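Local coordinates for topoisomerase IV subunit A (Escherichia coli, PDB 1ZVT), which belongs to a type II topoisomerase acting in DNA decatenation, to which this C-terminal beta-pinwheel domain probably contributes a DNA-binding surface, at residues M11-S16 / A31-K36; V48-T53 / A132-P137; L99-A104 / N173-I178. All coordinates share one frame; numbering follows the deposited sequence.

From the N terminus, interaction 1 closes first, a short loop within the first antiparallel sheet: it joins the turn after strand 3-9 to the approach of strand 35-42. The next sheet begins with strand 47-51, and Val14 CG1 packs on Phe49 CZ (3.9 Å) where interactions 1 and 2 meet. Interaction 2 closes a long excursion from 48-53 to 132-137, tying the second sheet to the third. Segment 99-104 falls inside that excursion and its partner 173-178 beyond it, so interactions 2 and 3 cross. Interaction 3 closes within the third sheet, from strand 97-101 to the chain leaving outermost strand 173-174, where Ile175 and Ile178 pack on strand 146-151 of the fourth.

Interaction 1. Residues M11-S16 / A31-K36; sequences MGWVRS and AGDSFK
Met11 and Asp33 lie across from each other with their CA atoms 6.0 Å apart, although their strands are not neighbours. Met11 belongs to the turn that leads into strand 13-18, and Asp33 to the loop just before strand 35-42. Gly12 and Gly32 both have positive phi (86° and 85°), where a CB would collide with the preceding carbonyl O, so glycine suits both bends.

Asp33 supplies the polar link. Its CG is anti to the backbone N (chi1 -160°), which carries the carboxylate across to the turn. There Met11 N donates to Asp33 OD1 at 2.9 Å. Ser34 N reaches the same Asp33 OD1 at 2.8 Å from the opposite face of the carboxylate, and both N-H groups approach well out of its plane. One oxygen thus joins the 11-12 turn to the loop residue just before strand 35-42. The two side chains run antiparallel alongside one another, which brings Met11 CG to 3.3 Å from Asp33 OD1 and Met11 CB to 3.4 Å from Asp33 OD2. The flexible methionine lies along the carboxylate at the surface. With an alanine here in place of Asp33, the N-H groups of Met11 and Ser34 would probably lose their shared acceptor and the turn would be freer to drift.

Asp33 OD2 is hydrogen-bonded to Ser9 OG, which also takes the N-H of Trp13. Ser9 ends strand 3-9, which runs antiparallel between strands 35-42 and 13-18, so the contact bridges one end of this first four-stranded blade of the beta-pinwheel.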
loop_
_atom_site.group_PDB
_atom_site.type_symbol
_atom_site.label_atom_id
_atom_site.label_comp_id
_atom_site.label_asym_id
_atom_site.label_seq_id
_atom_site.Cartn_x
_atom_site.Cartn_y
_atom_site.Cartn_z
ATOM N N MET A 11 17.424 3.590 0.545
ATOM C CA MET A 11 18.275 2.446 0.926
ATOM C C MET A 11 17.776 1.690 2.154
ATOM O O MET A 11 18.419 0.731 2.594
ATOM C CB MET A 11 19.698 2.917 1.169
ATOM C CG MET A 11 20.412 3.471 -0.074
ATOM S SD MET A 11 20.524 2.242 -1.371
ATOM C CE MET A 11 19.283 2.780 -2.543
ATOM N N GLY A 12 16.638 2.107 2.716
ATOM C CA GLY A 12 16.045 1.369 3.833
ATOM C C GLY A 12 16.592 1.755 5.192
ATOM O O GLY A 12 16.586 0.934 6.119
ATOM N N TRP A 13 17.017 3.010 5.320
ATOM C CA TRP A 13 17.484 3.553 6.583
ATOM C C TRP A 13 16.392 4.417 7.163
ATOM O O TRP A 13 15.642 5.073 6.422
ATOM C CB TRP A 13 18.750 4.382 6.374
ATOM C CG TRP A 13 19.951 3.518 6.113
ATOM C CD1 TRP A 13 20.015 2.434 5.282
ATOM C CD2 TRP A 13 21.245 3.657 6.698
ATOM N NE1 TRP A 13 21.284 1.897 5.296
ATOM C CE2 TRP A 13 22.055 2.620 6.170
ATOM C CE3 TRP A 13 21.804 4.554 7.618
ATOM C CZ2 TRP A 13 23.402 2.461 6.526
ATOM C CZ3 TRP A 13 23.150 4.391 7.980
ATOM C CH2 TRP A 13 23.928 3.355 7.430
ATOM N N VAL A 14 16.279 4.407 8.484
ATOM C CA VAL A 14 15.178 5.115 9.147
ATOM C C VAL A 14 15.659 5.998 10.274
ATOM O O VAL A 14 16.724 5.770 10.841
ATOM C CB VAL A 14 14.121 4.139 9.726
ATOM C CG1 VAL A 14 13.319 3.522 8.608
ATOM C CG2 VAL A 14 14.778 3.023 10.591
ATOM N N ARG A 15 14.841 6.993 10.621
ATOM C CA ARG A 15 15.059 7.783 11.815
ATOM C C ARG A 15 13.713 8.331 12.285
ATOM O O ARG A 15 12.736 8.307 11.534
ATOM C CB ARG A 15 16.039 8.911 11.548
ATOM C CG ARG A 15 15.446 10.074 10.775
ATOM C CD ARG A 15 16.552 10.906 10.184
ATOM N NE ARG A 15 16.995 10.440 8.868
ATOM C CZ ARG A 15 17.987 10.993 8.176
ATOM N NH1 ARG A 15 18.664 12.026 8.674
ATOM N NH2 ARG A 15 18.311 10.524 6.995
ATOM N N SER A 16 13.677 8.809 13.526
ATOM C CA SER A 16 12.457 9.358 14.130
ATOM C C SER A 16 12.752 10.797 14.511
ATOM O O SER A 16 13.546 11.041 15.422
ATOM C CB SER A 16 12.057 8.547 15.376
ATOM O OG SER A 16 10.897 9.079 16.008
ATOM N N ALA A 31 25.821 9.119 1.380
ATOM C CA ALA A 31 26.123 9.174 -0.042
ATOM C C ALA A 31 25.372 8.087 -0.807
ATOM O O ALA A 31 25.406 6.918 -0.419
ATOM C CB ALA A 31 27.632 9.005 -0.256
ATOM N N GLY A 32 24.689 8.472 -1.882
ATOM C CA GLY A 32 23.920 7.520 -2.689
ATOM C C GLY A 32 22.505 7.264 -2.171
ATOM O O GLY A 32 21.746 6.501 -2.767
ATOM N N ASP A 33 22.147 7.886 -1.058
ATOM C CA ASP A 33 20.818 7.646 -0.484
ATOM C C ASP A 33 19.996 8.926 -0.533
ATOM O O ASP A 33 20.536 10.027 -0.703
ATOM C CB ASP A 33 20.964 7.133 0.951
ATOM C CG ASP A 33 19.716 6.403 1.469
ATOM O OD1 ASP A 33 18.745 6.192 0.713
ATOM O OD2 ASP A 33 19.731 6.018 2.656
ATOM N N SER A 34 18.684 8.780 -0.379
ATOM C CA SER A 34 17.797 9.928 -0.362
ATOM C C SER A 34 16.419 9.521 0.136
ATOM O O SER A 34 16.145 8.340 0.373
ATOM C CB SER A 34 17.685 10.549 -1.768
ATOM O OG SER A 34 17.169 9.606 -2.689
ATOM N N PHE A 35 15.557 10.527 0.225
ATOM C CA PHE A 35 14.222 10.412 0.795
ATOM C C PHE A 35 13.344 9.429 0.033
ATOM O O PHE A 35 13.361 9.402 -1.206
ATOM C CB PHE A 35 13.563 11.795 0.770
ATOM C CG PHE A 35 12.149 11.790 1.258
ATOM C CD1 PHE A 35 11.884 11.703 2.622
ATOM C CD2 PHE A 35 11.069 11.865 0.345
ATOM C CE1 PHE A 35 10.556 11.711 3.085
ATOM C CE2 PHE A 35 9.762 11.874 0.783
ATOM C CZ PHE A 35 9.497 11.801 2.163
ATOM N N LYS A 36 12.554 8.655 0.788
ATOM C CA LYS A 36 11.568 7.750 0.205
ATOM C C LYS A 36 10.154 8.053 0.689
ATOM O O LYS A 36 9.245 8.150 -0.120
ATOM C CB LYS A 36 11.922 6.286 0.488
ATOM C CG LYS A 36 10.884 5.303 -0.150
ATOM C CD LYS A 36 11.383 3.847 -0.166
ATOM C CE LYS A 36 10.223 2.895 -0.453
ATOM N NZ LYS A 36 9.535 3.143 -1.752
#

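Interaction 2. Residues V48-T53 / A132-P137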
loop_
_atom_site.group_PDB
_atom_site.type_symbol
_atom_site.label_atom_id
_atom_site.label_comp_id
_atom_site.label_asym_id
_atom_site.label_seq_id
_atom_site.Cartn_x
_atom_site.Cartn_y
_atom_site.Cartn_z
ATOM N N VAL A 48 4.999 0.781 11.529
ATOM C CA VAL A 48 4.926 -0.539 10.895
ATOM C C VAL A 48 5.538 -0.457 9.494
ATOM O O VAL A 48 5.388 0.561 8.812
ATOM C CB VAL A 48 3.464 -1.008 10.829
ATOM C CG1 VAL A 48 3.257 -2.047 9.761
ATOM C CG2 VAL A 48 3.026 -1.545 12.199
ATOM N N PHE A 49 6.227 -1.530 9.097
ATOM C CA PHE A 49 6.838 -1.687 7.788
ATOM C C PHE A 49 6.276 -2.950 7.166
ATOM O O PHE A 49 6.074 -3.973 7.845
ATOM C CB PHE A 49 8.367 -1.788 7.916
ATOM C CG PHE A 49 8.973 -0.566 8.533
ATOM C CD1 PHE A 49 9.176 -0.492 9.908
ATOM C CD2 PHE A 49 9.277 0.542 7.738
ATOM C CE1 PHE A 49 9.697 0.679 10.498
ATOM C CE2 PHE A 49 9.791 1.722 8.326
ATOM C CZ PHE A 49 9.998 1.772 9.708
ATOM N N VAL A 50 6.025 -2.891 5.864
ATOM C CA VAL A 50 5.648 -4.097 5.127
ATOM C C VAL A 50 6.729 -4.396 4.071
ATOM O O VAL A 50 7.108 -3.494 3.295
ATOM C CB VAL A 50 4.273 -3.926 4.462
ATOM C CG1 VAL A 50 3.915 -5.208 3.727
ATOM C CG2 VAL A 50 3.190 -3.610 5.526
ATOM N N ASP A 51 7.229 -5.627 4.055
ATOM C CA ASP A 51 8.265 -5.997 3.061
ATOM C C ASP A 51 7.692 -6.572 1.775
ATOM O O ASP A 51 6.474 -6.796 1.659
ATOM C CB ASP A 51 9.396 -6.874 3.672
ATOM C CG ASP A 51 9.013 -8.349 3.854
ATOM O OD1 ASP A 51 8.053 -8.837 3.237
ATOM O OD2 ASP A 51 9.721 -9.037 4.615
ATOM N N SER A 52 8.584 -6.779 0.798
ATOM C CA SER A 52 8.188 -7.214 -0.541
ATOM C C SER A 52 7.615 -8.632 -0.594
ATOM O O SER A 52 7.068 -9.034 -1.635
ATOM C CB SER A 52 9.392 -7.104 -1.484
ATOM O OG SER A 52 10.478 -7.800 -0.941
ATOM N N THR A 53 7.744 -9.386 0.496
ATOM C CA THR A 53 7.230 -10.746 0.609
ATOM C C THR A 53 5.894 -10.826 1.346
ATOM O O THR A 53 5.324 -11.908 1.490
ATOM C CB THR A 53 8.249 -11.713 1.271
ATOM O OG1 THR A 53 8.350 -11.449 2.673
ATOM C CG2 THR A 53 9.623 -11.606 0.627
ATOM N N ALA A 132 3.895 -13.253 -7.331
ATOM C CA ALA A 132 3.046 -12.097 -7.043
ATOM C C ALA A 132 3.786 -11.089 -6.180
ATOM O O ALA A 132 4.814 -11.423 -5.561
ATOM C CB ALA A 132 1.771 -12.533 -6.358
ATOM N N HIS A 133 3.233 -9.878 -6.133
ATOM C CA HIS A 133 3.798 -8.775 -5.350
ATOM C C HIS A 133 2.730 -8.158 -4.489
ATOM O O HIS A 133 1.529 -8.273 -4.782
ATOM C CB HIS A 133 4.358 -7.706 -6.289
ATOM C CG HIS A 133 5.317 -8.256 -7.297
ATOM N ND1 HIS A 133 4.905 -8.751 -8.515
ATOM C CD2 HIS A 133 6.654 -8.454 -7.239
ATOM C CE1 HIS A 133 5.954 -9.213 -9.177
ATOM N NE2 HIS A 133 7.029 -9.031 -8.430
ATOM N N VAL A 134 3.172 -7.468 -3.447
ATOM C CA VAL A 134 2.259 -6.780 -2.530
ATOM C C VAL A 134 1.777 -5.469 -3.173
ATOM O O VAL A 134 2.600 -4.723 -3.742
ATOM C CB VAL A 134 2.971 -6.422 -1.190
ATOM C CG1 VAL A 134 1.989 -5.715 -0.245
ATOM C CG2 VAL A 134 3.561 -7.661 -0.501
ATOM N N MET A 135 0.479 -5.152 -3.062
ATOM C CA MET A 135 -0.019 -3.857 -3.502
ATOM C C MET A 135 0.285 -2.816 -2.418
ATOM O O MET A 135 0.408 -3.135 -1.243
ATOM C CB MET A 135 -1.535 -3.867 -3.717
ATOM C CG MET A 135 -2.027 -4.836 -4.765
ATOM S SD MET A 135 -1.324 -4.588 -6.404
ATOM C CE MET A 135 -2.019 -2.991 -6.887
ATOM N N PRO A 136 0.368 -1.539 -2.804
ATOM C CA PRO A 136 0.499 -0.539 -1.741
ATOM C C PRO A 136 -0.717 -0.576 -0.791
ATOM O O PRO A 136 -1.838 -0.478 -1.287
ATOM C CB PRO A 136 0.479 0.782 -2.521
ATOM C CG PRO A 136 1.000 0.422 -3.892
ATOM C CD PRO A 136 0.365 -0.946 -4.150
ATOM N N PRO A 137 -0.520 -0.755 0.535
ATOM C CA PRO A 137 -1.679 -0.762 1.477
ATOM C C PRO A 137 -2.461 0.514 1.363
ATOM O O PRO A 137 -1.868 1.574 1.139
ATOM C CB PRO A 137 -1.015 -0.845 2.874
ATOM C CG PRO A 137 0.293 -1.557 2.576
ATOM C CD PRO A 137 0.745 -0.992 1.243
HETATM O O HOH W 1 6.067 -7.155 -3.414
#
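Val134 meets the end of strand 47-51 mainly through one methyl. Its CG2 sits 3.7 Å from Asp51 O and 3.9 Å from Ser52 O, packed against the peptide backbone where the strand gives way to a turn. The other branch, CG1, turns to the apolar side and approaches Val50 CG1 at 4.4 Å. The first torsion divides the work: CG1 is anti to the backbone N (chi1 -179°), leaving CG2 beside that N and facing the Asp51 and Ser52 carbonyls. A beta-branched residue suits this place because its two methyls can meet two different surfaces at once.

No direct hydrogen bond crosses the gap. A water fills that role, donating to Ser52 O at 2.8 Å and accepting from Val134 N at 2.9 Å. It pairs two backbone groups too far apart to bond to each other.

Behind this first shell, Asp51 shapes the turn. Its OD1 accepts from Thr53 N at 2.8 Å, forming an Asx turn, and from Thr53 OG1 at 2.7 Å. The hydroxyl arrives on the syn side, 26° out of the carboxylate plane, and the N-H from above the same face. Threonine thus offers the aspartate two donors, and this double grip is consistent with a fixed course for the backbone against which Val134 CG2 lies. Asp51 OD1 also takes Arg55 N, while Asp51 OD2 is hydrogen-bonded to Tyr57 OH and Ser52 OG to Thr85 N.

Strand 47-51 lies between strands 86-90 and 55-59. Segment 132-137 leads into strand 138-139, which pairs with strand 97-101 in the following sheet, and Pro137 packs on His88 of strand 86-90. The contact therefore lies between two consecutive blades.

Interaction 3. Residues L99-A104 / N173-I178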
loop_
_atom_site.group_PDB
_atom_site.type_symbol
_atom_site.label_atom_id
_atom_site.label_comp_id
_atom_site.label_asym_id
_atom_site.label_seq_id
_atom_site.Cartn_x
_atom_site.Cartn_y
_atom_site.Cartn_z
ATOM N N LEU A 99 -6.742 -1.677 3.632
ATOM C CA LEU A 99 -6.925 -2.690 2.592
ATOM C C LEU A 99 -5.563 -3.283 2.235
ATOM O O LEU A 99 -4.677 -2.555 1.770
ATOM C CB LEU A 99 -7.573 -2.052 1.351
ATOM C CG LEU A 99 -7.638 -2.849 0.047
ATOM C CD1 LEU A 99 -8.464 -4.122 0.261
ATOM C CD2 LEU A 99 -8.247 -1.999 -1.071
ATOM N N MET A 100 -5.431 -4.602 2.393
ATOM C CA MET A 100 -4.216 -5.341 2.029
ATOM C C MET A 100 -4.519 -6.192 0.814
ATOM O O MET A 100 -5.600 -6.780 0.726
ATOM C CB MET A 100 -3.781 -6.273 3.168
ATOM C CG MET A 100 -3.352 -5.573 4.450
ATOM S SD MET A 100 -1.966 -4.414 4.235
ATOM C CE MET A 100 -0.753 -5.372 3.377
ATOM N N ALA A 101 -3.580 -6.268 -0.131
ATOM C CA ALA A 101 -3.836 -7.018 -1.356
ATOM C C ALA A 101 -2.557 -7.405 -2.062
ATOM O O ALA A 101 -1.483 -6.807 -1.832
ATOM C CB ALA A 101 -4.741 -6.203 -2.301
ATOM N N SER A 102 -2.674 -8.415 -2.920
ATOM C CA SER A 102 -1.575 -8.788 -3.812
ATOM C C SER A 102 -1.960 -8.516 -5.267
ATOM O O SER A 102 -3.151 -8.411 -5.625
ATOM C CB SER A 102 -1.245 -10.274 -3.644
ATOM O OG SER A 102 -2.299 -11.061 -4.182
ATOM N N ASP A 103 -0.962 -8.456 -6.139
ATOM C CA ASP A 103 -1.258 -8.179 -7.543
ATOM C C ASP A 103 -1.815 -9.404 -8.277
ATOM O O ASP A 103 -2.148 -9.321 -9.447
ATOM C CB ASP A 103 -0.043 -7.583 -8.285
ATOM C CG ASP A 103 1.080 -8.559 -8.480
ATOM O OD1 ASP A 103 1.032 -9.711 -7.989
ATOM O OD2 ASP A 103 2.073 -8.142 -9.120
ATOM N N ALA A 104 -1.975 -10.515 -7.568
ATOM C CA ALA A 104 -2.757 -11.630 -8.118
ATOM C C ALA A 104 -4.271 -11.355 -8.031
ATOM O O ALA A 104 -5.070 -12.131 -8.558
ATOM C CB ALA A 104 -2.389 -12.932 -7.357
ATOM N N ASN A 173 -9.352 -12.939 -0.055
ATOM C CA ASN A 173 -10.387 -13.410 -0.967
ATOM C C ASN A 173 -10.272 -12.634 -2.277
ATOM O O ASN A 173 -9.631 -11.584 -2.323
ATOM C CB ASN A 173 -11.752 -13.184 -0.335
ATOM C CG ASN A 173 -11.968 -14.046 0.895
ATOM O OD1 ASN A 173 -12.043 -15.271 0.789
ATOM N ND2 ASN A 173 -12.043 -13.421 2.061
ATOM N N LYS A 174 -10.878 -13.155 -3.341
ATOM C CA LYS A 174 -10.776 -12.537 -4.652
ATOM C C LYS A 174 -11.416 -11.145 -4.680
ATOM O O LYS A 174 -12.585 -10.959 -4.291
ATOM C CB LYS A 174 -11.438 -13.440 -5.708
ATOM C CG LYS A 174 -11.133 -13.015 -7.137
ATOM C CD LYS A 174 -11.694 -14.018 -8.155
ATOM C CE LYS A 174 -10.939 -15.343 -8.095
ATOM N NZ LYS A 174 -11.589 -16.381 -8.968
ATOM N N ILE A 175 -10.636 -10.174 -5.152
ATOM C CA ILE A 175 -11.095 -8.810 -5.417
ATOM C C ILE A 175 -11.586 -8.724 -6.864
ATOM O O ILE A 175 -12.703 -8.296 -7.128
ATOM C CB ILE A 175 -9.930 -7.815 -5.182
ATOM C CG1 ILE A 175 -9.615 -7.761 -3.684
ATOM C CG2 ILE A 175 -10.240 -6.413 -5.753
ATOM C CD1 ILE A 175 -8.285 -7.065 -3.348
ATOM N N ILE A 176 -10.732 -9.150 -7.792
ATOM C CA ILE A 176 -11.029 -9.113 -9.211
ATOM C C ILE A 176 -10.479 -10.395 -9.832
ATOM O O ILE A 176 -9.425 -10.880 -9.420
ATOM C CB ILE A 176 -10.430 -7.819 -9.853
ATOM C CG1 ILE A 176 -10.750 -7.728 -11.347
ATOM C CG2 ILE A 176 -8.918 -7.753 -9.638
ATOM C CD1 ILE A 176 -10.516 -6.344 -11.954
ATOM N N ASN A 177 -11.193 -10.972 -10.794
ATOM C CA ASN A 177 -10.747 -12.250 -11.348
ATOM C C ASN A 177 -9.621 -12.087 -12.347
ATOM O O ASN A 177 -9.794 -11.474 -13.393
ATOM C CB ASN A 177 -11.886 -13.007 -12.016
ATOM C CG ASN A 177 -11.464 -14.407 -12.425
ATOM O OD1 ASN A 177 -11.487 -14.761 -13.609
ATOM N ND2 ASN A 177 -11.067 -15.204 -11.448
ATOM N N ILE A 178 -8.462 -12.601 -11.983
ATOM C CA ILE A 178 -7.316 -12.691 -12.882
ATOM C C ILE A 178 -6.895 -14.169 -12.844
ATOM O O ILE A 178 -6.588 -14.701 -11.777
ATOM C CB ILE A 178 -6.174 -11.783 -12.409
ATOM C CG1 ILE A 178 -6.702 -10.329 -12.262
ATOM C CG2 ILE A 178 -4.981 -11.845 -13.391
ATOM C CD1 ILE A 178 -5.723 -9.375 -11.672
HETATM O O HOH W 2 -4.609 -14.507 -9.810
HETATM O O HOH W 3 -7.845 -13.124 -8.984
#
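Ile175 extends toward Ala101 and touches it with the last atom of its side chain. Ile175 CB, still 6.2 Å from Ala101 CB, sets the branches apart. CG2 is anti to the backbone N and points off the line to Ala101, while CG1 lies beside that N and narrows the distance to Ala101 CB to 5.3 Å. With chi2 extended (167°), Ile175 CD1 is carried on to 3.8 Å from Ala101 CB, methyl against methyl. Alanine suits its place because its short side chain leaves room for Ile175 CD1 to close on its CB. The same isoleucine also packs on Leu147 of strand 146-151, and Ala101 on Leu193 of strand 190-196, so the pair belongs to the apolar layer between this sheet and the next.

Further along, residues 101-104 and 175-178 run within 18° of each other, end to end, and Ile178 lies against the turn after strand 97-101. Its CB is 4.0 Å from Ala104 O, and its CD1 is 4.2 Å from Asp103 O. Here aliphatic carbon meets carbonyl oxygen, and waters bond Ala104 O, Ile178 O and Ile178 N. One water donates to Ala104 O at 2.7 Å and to Ile178 O at 2.8 Å. Another accepts from Ile178 N at 3.1 Å and lies within hydrogen-bonding distance of Ala104 O and Ile176 O. Within the turn Ala104 N makes a weak bond to Ser102 OG, and Asp103 OD1 accepts His133 N from the neighbouring loop.

The chemistry is thus split. At the Ala101 end, side-chain shape makes the fit. At the Ala104 end, two waters join main-chain groups that do not bond directly, a linkage that probably depends more on the course of the backbone than on the identity of the side chains.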